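Local structure of alcohol dehydrogenase (Thermus thermophilus, 2EIH) at residues Ser52-Gly65 with Gln111-Glu123. The protein binds zinc and probably acts as an NAD(P)-dependent alcohol dehydrogenase, interconverting alcohols and carbonyl compounds. Residues are numbered along the deposited sequence; the frame is centred on the assembly and turned at random.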
loop_
_atom_site.group_PDB
_atom_site.type_symbol
_atom_site.label_atom_id
_atom_site.label_comp_id
_atom_site.label_asym_id
_atom_site.label_seq_id
_atom_site.Cartn_x
_atom_site.Cartn_y
_atom_site.Cartn_z
ATOM N N SER A 52 -27.658 21.030 0.485
ATOM C CA SER A 52 -28.266 21.159 -0.825
ATOM C C SER A 52 -29.153 22.392 -1.012
ATOM O O SER A 52 -30.359 22.280 -1.261
ATOM C CB SER A 52 -29.063 19.894 -1.139
ATOM O OG SER A 52 -28.210 18.759 -1.127
ATOM N N PRO A 53 -28.569 23.591 -0.862
ATOM C CA PRO A 53 -29.343 24.823 -1.041
ATOM C C PRO A 53 -29.657 24.950 -2.538
ATOM O O PRO A 53 -29.170 24.154 -3.345
ATOM C CB PRO A 53 -28.381 25.907 -0.553
ATOM C CG PRO A 53 -27.556 25.193 0.477
ATOM C CD PRO A 53 -27.277 23.877 -0.214
ATOM N N LYS A 54 -30.455 25.945 -2.907
ATOM C CA LYS A 54 -30.824 26.147 -4.305
ATOM C C LYS A 54 -31.491 24.893 -4.874
ATOM O O LYS A 54 -31.614 24.728 -6.089
ATOM C CB LYS A 54 -29.590 26.520 -5.143
ATOM C CG LYS A 54 -29.035 27.921 -4.862
ATOM C CD LYS A 54 -28.463 28.027 -3.450
ATOM C CE LYS A 54 -28.041 29.448 -3.095
ATOM N NZ LYS A 54 -27.515 29.522 -1.700
ATOM N N LEU A 55 -31.924 24.013 -3.980
ATOM C CA LEU A 55 -32.589 22.775 -4.352
ATOM C C LEU A 55 -34.046 23.033 -4.746
ATOM O O LEU A 55 -34.826 23.574 -3.959
ATOM C CB LEU A 55 -32.549 21.808 -3.170
ATOM C CG LEU A 55 -33.398 20.547 -3.328
ATOM C CD1 LEU A 55 -32.695 19.574 -4.260
ATOM C CD2 LEU A 55 -33.630 19.907 -1.967
ATOM N N PRO A 56 -34.436 22.638 -5.967
ATOM C CA PRO A 56 -35.813 22.846 -6.419
ATOM C C PRO A 56 -36.816 22.094 -5.548
ATOM O O PRO A 56 -36.492 21.063 -4.973
ATOM C CB PRO A 56 -35.780 22.322 -7.853
ATOM C CG PRO A 56 -34.785 21.205 -7.766
ATOM C CD PRO A 56 -33.680 21.838 -6.946
ATOM N N LEU A 57 -38.030 22.621 -5.452
ATOM C CA LEU A 57 -39.075 21.990 -4.662
ATOM C C LEU A 57 -40.295 21.795 -5.561
ATOM O O LEU A 57 -40.486 22.550 -6.512
ATOM C CB LEU A 57 -39.424 22.859 -3.455
ATOM C CG LEU A 57 -38.243 23.310 -2.586
ATOM C CD1 LEU A 57 -38.757 24.130 -1.406
ATOM C CD2 LEU A 57 -37.455 22.101 -2.079
ATOM N N PRO A 58 -41.138 20.781 -5.274
ATOM C CA PRO A 58 -40.954 19.832 -4.170
ATOM C C PRO A 58 -39.800 18.858 -4.404
ATOM O O PRO A 58 -39.428 18.584 -5.542
ATOM C CB PRO A 58 -42.310 19.135 -4.105
ATOM C CG PRO A 58 -42.703 19.067 -5.537
ATOM C CD PRO A 58 -42.362 20.465 -6.034
ATOM N N HIS A 59 -39.245 18.330 -3.318
ATOM C CA HIS A 59 -38.138 17.388 -3.394
ATOM C C HIS A 59 -38.440 16.084 -2.666
ATOM O O HIS A 59 -39.040 16.081 -1.592
ATOM C CB HIS A 59 -36.873 18.015 -2.802
ATOM C CG HIS A 59 -35.703 17.091 -2.771
ATOM N ND1 HIS A 59 -35.173 16.528 -3.916
ATOM C CD2 HIS A 59 -34.960 16.623 -1.742
ATOM C CE1 HIS A 59 -34.152 15.753 -3.585
ATOM N NE2 HIS A 59 -34.003 15.794 -2.275
ATOM N N VAL A 60 -38.017 14.975 -3.263
ATOM C CA VAL A 60 -38.213 13.667 -2.663
ATOM C C VAL A 60 -36.897 13.218 -2.048
ATOM O O VAL A 60 -35.917 13.002 -2.752
ATOM C CB VAL A 60 -38.643 12.619 -3.704
ATOM C CG1 VAL A 60 -38.872 11.263 -3.021
ATOM C CG2 VAL A 60 -39.907 13.077 -4.398
ATOM N N LEU A 61 -36.881 13.071 -0.732
ATOM C CA LEU A 61 -35.686 12.642 -0.042
ATOM C C LEU A 61 -35.507 11.136 -0.235
ATOM O O LEU A 61 -36.315 10.492 -0.905
ATOM C CB LEU A 61 -35.824 12.968 1.445
ATOM C CG LEU A 61 -36.109 14.431 1.813
ATOM C CD1 LEU A 61 -36.413 14.545 3.314
ATOM C CD2 LEU A 61 -34.908 15.306 1.459
ATOM N N GLY A 62 -34.449 10.580 0.355
ATOM C CA GLY A 62 -34.214 9.148 0.260
ATOM C C GLY A 62 -33.009 8.679 -0.538
ATOM O O GLY A 62 -32.999 8.740 -1.773
ATOM N N ALA A 63 -31.987 8.198 0.164
ATOM C CA ALA A 63 -30.793 7.698 -0.505
ATOM C C ALA A 63 -30.817 6.167 -0.519
ATOM O O ALA A 63 -30.504 5.537 -1.530
ATOM C CB ALA A 63 -29.529 8.217 0.201
ATOM N N ASP A 64 -31.206 5.574 0.603
ATOM C CA ASP A 64 -31.282 4.123 0.717
ATOM C C ASP A 64 -32.632 3.576 0.274
ATOM O O ASP A 64 -33.682 4.156 0.563
ATOM C CB ASP A 64 -31.051 3.702 2.157
ATOM C CG ASP A 64 -29.632 3.318 2.414
ATOM O OD1 ASP A 64 -29.180 3.498 3.564
ATOM O OD2 ASP A 64 -28.975 2.819 1.466
ATOM N N GLY A 65 -32.608 2.440 -0.409
ATOM C CA GLY A 65 -33.847 1.847 -0.848
ATOM C C GLY A 65 -33.679 0.455 -1.409
ATOM O O GLY A 65 -32.599 0.057 -1.854
ATOM N N GLN A 111 -22.914 12.824 -6.326
ATOM C CA GLN A 111 -24.187 13.114 -5.695
ATOM C C GLN A 111 -24.823 11.882 -5.084
ATOM O O GLN A 111 -24.847 10.799 -5.681
ATOM C CB GLN A 111 -25.143 13.702 -6.709
ATOM C CG GLN A 111 -25.127 15.190 -6.744
ATOM C CD GLN A 111 -26.113 15.720 -7.753
ATOM O OE1 GLN A 111 -27.220 15.183 -7.893
ATOM N NE2 GLN A 111 -25.731 16.786 -8.458
ATOM N N ILE A 112 -25.348 12.053 -3.883
ATOM C CA ILE A 112 -26.001 10.950 -3.212
ATOM C C ILE A 112 -27.484 11.035 -3.544
ATOM O O ILE A 112 -28.082 12.107 -3.450
ATOM C CB ILE A 112 -25.811 11.038 -1.691
ATOM C CG1 ILE A 112 -24.333 11.311 -1.371
ATOM C CG2 ILE A 112 -26.254 9.743 -1.044
ATOM C CD1 ILE A 112 -24.033 11.444 0.105
ATOM N N LEU A 113 -28.067 9.915 -3.964
ATOM C CA LEU A 113 -29.486 9.874 -4.297
ATOM C C LEU A 113 -30.287 10.549 -3.181
ATOM O O LEU A 113 -30.023 10.332 -1.997
ATOM C CB LEU A 113 -29.946 8.419 -4.464
ATOM C CG LEU A 113 -31.422 8.170 -4.790
ATOM C CD1 LEU A 113 -31.782 8.897 -6.063
ATOM C CD2 LEU A 113 -31.686 6.686 -4.935
ATOM N N GLY A 114 -31.245 11.387 -3.564
ATOM C CA GLY A 114 -32.071 12.077 -2.582
ATOM C C GLY A 114 -31.489 13.380 -2.052
ATOM O O GLY A 114 -32.168 14.157 -1.378
ATOM N N GLU A 115 -30.223 13.622 -2.358
ATOM C CA GLU A 115 -29.568 14.836 -1.905
ATOM C C GLU A 115 -29.845 15.998 -2.857
ATOM O O GLU A 115 -29.993 17.143 -2.430
ATOM C CB GLU A 115 -28.064 14.608 -1.799
ATOM C CG GLU A 115 -27.304 15.778 -1.218
ATOM C CD GLU A 115 -25.811 15.599 -1.327
ATOM O OE1 GLU A 115 -25.077 16.483 -0.838
ATOM O OE2 GLU A 115 -25.368 14.584 -1.910
ATOM N N HIS A 116 -29.925 15.700 -4.149
ATOM C CA HIS A 116 -30.175 16.728 -5.148
ATOM C C HIS A 116 -31.253 16.305 -6.122
ATOM O O HIS A 116 -31.941 17.145 -6.705
ATOM C CB HIS A 116 -28.890 17.030 -5.906
ATOM C CG HIS A 116 -27.831 17.649 -5.054
ATOM N ND1 HIS A 116 -27.953 18.916 -4.525
ATOM C CD2 HIS A 116 -26.650 17.164 -4.597
ATOM C CE1 HIS A 116 -26.895 19.185 -3.780
ATOM N NE2 HIS A 116 -26.091 18.139 -3.807
ATOM N N ARG A 117 -31.389 14.995 -6.291
ATOM C CA ARG A 117 -32.380 14.417 -7.186
ATOM C C ARG A 117 -33.375 13.606 -6.359
ATOM O O ARG A 117 -33.031 13.125 -5.287
ATOM C CB ARG A 117 -31.697 13.508 -8.206
ATOM C CG ARG A 117 -32.647 13.046 -9.287
ATOM C CD ARG A 117 -31.960 12.171 -10.317
ATOM N NE ARG A 117 -31.630 10.842 -9.798
ATOM C CZ ARG A 117 -32.522 9.922 -9.439
ATOM N NH1 ARG A 117 -32.108 8.749 -8.984
ATOM N NH2 ARG A 117 -33.821 10.164 -9.537
ATOM N N HIS A 118 -34.603 13.464 -6.853
ATOM C CA HIS A 118 -35.628 12.709 -6.141
ATOM C C HIS A 118 -35.123 11.356 -5.658
ATOM O O HIS A 118 -34.583 10.565 -6.435
ATOM C CB HIS A 118 -36.856 12.486 -7.025
ATOM C CG HIS A 118 -37.743 13.682 -7.150
ATOM N ND1 HIS A 118 -39.011 13.614 -7.693
ATOM C CD2 HIS A 118 -37.552 14.981 -6.813
ATOM C CE1 HIS A 118 -39.558 14.813 -7.683
ATOM N NE2 HIS A 118 -38.693 15.663 -7.153
ATOM N N GLY A 119 -35.326 11.081 -4.375
ATOM C CA GLY A 119 -34.854 9.827 -3.813
ATOM C C GLY A 119 -35.827 8.676 -3.671
ATOM O O GLY A 119 -36.714 8.475 -4.502
ATOM N N THR A 120 -35.666 7.928 -2.584
ATOM C CA THR A 120 -36.487 6.755 -2.330
ATOM C C THR A 120 -37.780 6.898 -1.534
ATOM O O THR A 120 -38.442 5.904 -1.289
ATOM C CB THR A 120 -35.615 5.637 -1.688
ATOM O OG1 THR A 120 -35.021 6.115 -0.470
ATOM C CG2 THR A 120 -34.511 5.223 -2.658
ATOM N N TYR A 121 -38.151 8.111 -1.134
ATOM C CA TYR A 121 -39.398 8.303 -0.384
ATOM C C TYR A 121 -40.618 8.285 -1.316
ATOM O O TYR A 121 -41.525 9.111 -1.178
ATOM C CB TYR A 121 -39.413 9.643 0.334
ATOM C CG TYR A 121 -38.547 9.753 1.580
ATOM C CD1 TYR A 121 -37.307 9.115 1.675
ATOM C CD2 TYR A 121 -38.913 10.620 2.600
ATOM C CE1 TYR A 121 -36.455 9.357 2.756
ATOM C CE2 TYR A 121 -38.083 10.872 3.682
ATOM C CZ TYR A 121 -36.854 10.249 3.753
ATOM O OH TYR A 121 -36.018 10.551 4.792
ATOM N N ALA A 122 -40.640 7.352 -2.263
ATOM C CA ALA A 122 -41.747 7.213 -3.205
ATOM C C ALA A 122 -41.914 5.753 -3.604
ATOM O O ALA A 122 -41.121 4.906 -3.214
ATOM C CB ALA A 122 -41.484 8.066 -4.434
ATOM N N GLU A 123 -42.945 5.479 -4.390
ATOM C CA GLU A 123 -43.222 4.134 -4.857
ATOM C C GLU A 123 -42.337 3.748 -6.037
ATOM O O GLU A 123 -42.250 2.584 -6.384
ATOM C CB GLU A 123 -44.703 4.001 -5.261
ATOM C CG GLU A 123 -45.708 4.200 -4.126
ATOM C CD GLU A 123 -47.146 4.194 -4.611
ATOM O OE1 GLU A 123 -47.465 4.953 -5.555
ATOM O OE2 GLU A 123 -47.973 3.440 -4.046
#
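Gly119 N donates to Val60 O (2.6 Å), Tyr121 N to Leu61 O and Thr120 N to Gly62 O, so three successive carbonyls of 52-65 are gripped by 111-123. A side chain on Gly62, Gly114 or Gly119 would run into the facing segment, at Gly62 also into the Tyr121 ring. The backbone angles of Gly62 and Gly114 call for glycine by themselves; Gly119 is limited by the carbonyls of Leu61 and Gly62.

Side-chain donors add to these backbone bonds. Thr120 OG1 donates to Asp64 O (2.6 Å), reaching it from above the carbonyl plane. His59 NE2 gives its N-H to Gly114 O (2.6 Å), which lies only 5° out of the ring plane. CG of His59 is anti to the backbone N (chi1 177°), which carries the ring across to this carbonyl. Farther along, Ser52 OG donates to Glu115 O (2.7 Å) and sits over one face of the His116 ring.

Two rings each receive an aliphatic group on one face. Val60 CG2 stands 3.5 Å from the centroid of the His118 ring, and His118 NE2 makes a weak bond to Pro58 O. Leu61 CB lies 3.7 Å from the centroid of the Tyr121 ring, a CH-pi contact over its centre. Tyr121 OH is hydrogen-bonded to Asp43 and His326. With an alanine here, Leu61 CB is likely to lose its ring cover, and Asp43 and His326 their shared hydroxyl.

Around this shell, helix 41-48 packs on Leu55, His59 and Leu61, and strand 84-91 on Ala63 and Leu113. The contact joins two loop-rich segments of the GroES-like domain. Every hydrogen bond across it ends on a main-chain carbonyl. Three backbone N-H groups and four side-chain donors share the work, so the pairing rests on both main-chain shape and these side chains.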